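Side-chain contact in sortase B (Clostridium perfringens, PDB 5YFK), which probably acts as a cysteine transpeptidase that joins selected surface proteins covalently to the bacterial cell wall: residues 161-164 / 165-169. The protein carries 1 engineered substitution. Sequence-based numbering, arbitrary orientation.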
ATOM      1  N   LYS A 161     -18.502  -2.450   2.394  1.00 22.09           N
ATOM      2  CA  LYS A 161     -19.027  -3.762   2.019  1.00 22.66           C
ATOM      3  C   LYS A 161     -18.923  -4.064   0.522  1.00 20.98           C
ATOM      4  O   LYS A 161     -18.580  -5.180   0.132  1.00 28.32           O
ATOM      5  CB  LYS A 161     -20.472  -3.904   2.500  1.00 22.91           C
ATOM      6  CG  LYS A 161     -20.598  -3.946   4.005  1.00 23.86           C
ATOM      7  CD  LYS A 161     -20.073  -5.252   4.550  1.00 27.04           C
ATOM      8  CE  LYS A 161     -20.283  -5.365   6.037  1.00 31.09           C
ATOM      9  NZ  LYS A 161     -19.494  -6.507   6.574  1.00 40.60           N
ATOM     10  N   ASP A 162     -19.187  -3.085  -0.328  1.00 23.13           N
ATOM     11  CA  ASP A 162     -18.976  -3.264  -1.746  1.00 26.14           C
ATOM     12  C   ASP A 162     -17.525  -3.511  -2.083  1.00 26.64           C
ATOM     13  O   ASP A 162     -17.188  -4.389  -2.869  1.00 21.93           O
ATOM     14  CB  ASP A 162     -19.446  -2.035  -2.506  1.00 29.32           C
ATOM     15  CG  ASP A 162     -20.836  -2.206  -3.049  1.00 34.64           C
ATOM     16  OD1 ASP A 162     -21.413  -3.306  -2.859  1.00 33.29           O
ATOM     17  OD2 ASP A 162     -21.367  -1.228  -3.613  1.00 22.97           O
ATOM     18  N   LEU A 163     -16.656  -2.755  -1.440  1.00 24.46           N
ATOM     19  CA  LEU A 163     -15.241  -2.875  -1.708  1.00 18.04           C
ATOM     20  C   LEU A 163     -14.751  -4.275  -1.392  1.00 15.78           C
ATOM     21  O   LEU A 163     -13.954  -4.862  -2.132  1.00 16.89           O
ATOM     22  CB  LEU A 163     -14.481  -1.829  -0.902  1.00 15.29           C
ATOM     23  CG  LEU A 163     -13.013  -1.783  -1.294  1.00 17.40           C
ATOM     24  CD1 LEU A 163     -12.896  -1.445  -2.773  1.00 16.79           C
ATOM     25  CD2 LEU A 163     -12.265  -0.789  -0.413  1.00 18.05           C
ATOM     26  N   GLU A 164     -15.167  -4.780  -0.245  1.00 19.35           N
ATOM     27  CA  GLU A 164     -14.722  -6.073   0.256  1.00 21.42           C
ATOM     28  C   GLU A 164     -15.106  -7.221  -0.678  1.00 25.39           C
ATOM     29  O   GLU A 164     -14.291  -8.126  -0.907  1.00 27.45           O
ATOM     30  CB  GLU A 164     -15.335  -6.268   1.642  1.00 28.06           C
ATOM     31  CG  GLU A 164     -14.734  -7.367   2.471  1.00 44.53           C
ATOM     32  CD  GLU A 164     -15.586  -7.654   3.686  1.00 47.23           C
ATOM     33  OE1 GLU A 164     -16.539  -6.883   3.935  1.00 50.13           O
ATOM     34  OE2 GLU A 164     -15.362  -8.699   4.326  1.00 63.41           O
ATOM     35  N   SER A 165     -16.131  -6.963  -1.480  1.00 28.75           N
ATOM     36  CA  SER A 165     -16.631  -7.933  -2.429  1.00 30.47           C
ATOM     37  C   SER A 165     -15.937  -7.793  -3.777  1.00 32.47           C
ATOM     38  O   SER A 165     -15.989  -8.717  -4.587  1.00 25.30           O
ATOM     39  CB  SER A 165     -18.149  -7.775  -2.606  1.00 40.21           C
ATOM     40  OG  SER A 165     -18.471  -6.618  -3.376  1.00 32.01           O
ATOM     41  N   GLU A 166     -15.415  -6.602  -4.068  1.00 19.39           N
ATOM     42  CA  GLU A 166     -14.827  -6.326  -5.371  1.00 20.29           C
ATOM     43  C   GLU A 166     -13.333  -6.660  -5.423  1.00 15.24           C
ATOM     44  O   GLU A 166     -12.835  -7.064  -6.474  1.00 16.12           O
ATOM     45  CB  GLU A 166     -15.044  -4.864  -5.775  1.00 22.68           C
ATOM     46  CG  GLU A 166     -16.475  -4.516  -6.136  1.00 30.52           C
ATOM     47  CD  GLU A 166     -16.738  -3.034  -6.044  1.00 34.24           C
ATOM     48  OE1 GLU A 166     -15.840  -2.299  -5.575  1.00 28.30           O
ATOM     49  OE2 GLU A 166     -17.852  -2.607  -6.402  1.00 38.09           O
ATOM     50  N   ILE A 167     -12.592  -6.357  -4.356  1.00 16.02           N
ATOM     51  CA  ILE A 167     -11.109  -6.411  -4.424  1.00 16.76           C
ATOM     52  C   ILE A 167     -10.669  -7.889  -4.501  1.00 19.59           C
ATOM     53  O   ILE A 167     -11.145  -8.731  -3.725  1.00 19.60           O
ATOM     54  CB  ILE A 167     -10.442  -5.719  -3.218  1.00 18.85           C
ATOM     55  CG1 ILE A 167     -10.693  -4.198  -3.258  1.00 18.25           C
ATOM     56  CG2 ILE A 167      -8.939  -5.999  -3.185  1.00 22.78           C
ATOM     57  CD1 ILE A 167     -10.189  -3.523  -4.519  1.00 18.58           C
ATOM     58  N   LYS A 168      -9.799  -8.194  -5.462  1.00 15.46           N
ATOM     59  CA  LYS A 168      -9.338  -9.559  -5.727  1.00 16.17           C
ATOM     60  C   LYS A 168      -7.807  -9.549  -5.823  1.00 19.70           C
ATOM     61  O   LYS A 168      -7.231  -8.602  -6.382  1.00 16.70           O
ATOM     62  CB  LYS A 168      -9.879 -10.052  -7.073  1.00 21.09           C
ATOM     63  CG  LYS A 168     -11.394 -10.202  -7.160  1.00 25.12           C
ATOM     64  CD  LYS A 168     -11.835 -10.321  -8.613  1.00 35.70           C
ATOM     65  CE  LYS A 168     -11.446 -11.670  -9.221  1.00 60.14           C
ATOM     66  NZ  LYS A 168     -11.892 -11.820 -10.642  1.00 58.78           N
ATOM     67  N   THR A 169      -7.176 -10.620  -5.324  1.00 20.80           N
ATOM     68  CA  THR A 169      -5.734 -10.862  -5.484  1.00 20.86           C
ATOM     69  C   THR A 169      -5.423 -12.009  -6.463  1.00 20.39           C
ATOM     70  O   THR A 169      -4.316 -12.107  -6.986  1.00 25.05           O
ATOM     71  CB  THR A 169      -5.080 -11.207  -4.138  1.00 17.80           C
ATOM     72  OG1 THR A 169      -5.746 -12.334  -3.544  1.00 22.89           O
ATOM     73  CG2 THR A 169      -5.176 -10.015  -3.143  1.00 22.49           C
TER
HETATM   74  O   HOH W   1     -11.683  -7.981  -0.379  1.00 29.88           O
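The carboxylate of Glu166 lies with one face over the backbone O of Asp162, its CD 3.5 Å from that oxygen, while OE2 forms a salt bridge with Lys187. The Asp162 carbonyl is itself approached twice by Ser165: OG comes in tilted 22° from the carbonyl plane, 2.6 Å from O, and the backbone N stands above the plane at 3.1 Å from the same O. A chi1 of 74° brings the hydroxyl of Ser165 back over the preceding turn, where it donates to this carbonyl. One residue on, Leu163 O is likewise doubly gripped, by Ile167 N (3.0 Å) nearly in line with the C=O bond and by Glu166 N (3.0 Å) from above its plane. Leu163 and Ile167 point the same way and lie side by side, CD1 of the leucine 3.6 Å from CG1 of the isoleucine, and both touch Tyr156. A water bonded to Glu164 O (2.7 Å) reaches Ile167 O only weakly. The example illustrates how a helix ends: i+3 bonds mingle with i+4 bonds before Ile167 leaves helical geometry. This short helix belongs to the helical connection between strands 146-159 and 203-210, a feature characteristic of class B sortases, and Leu163 touches Arg217, the predicted transition-state stabiliser.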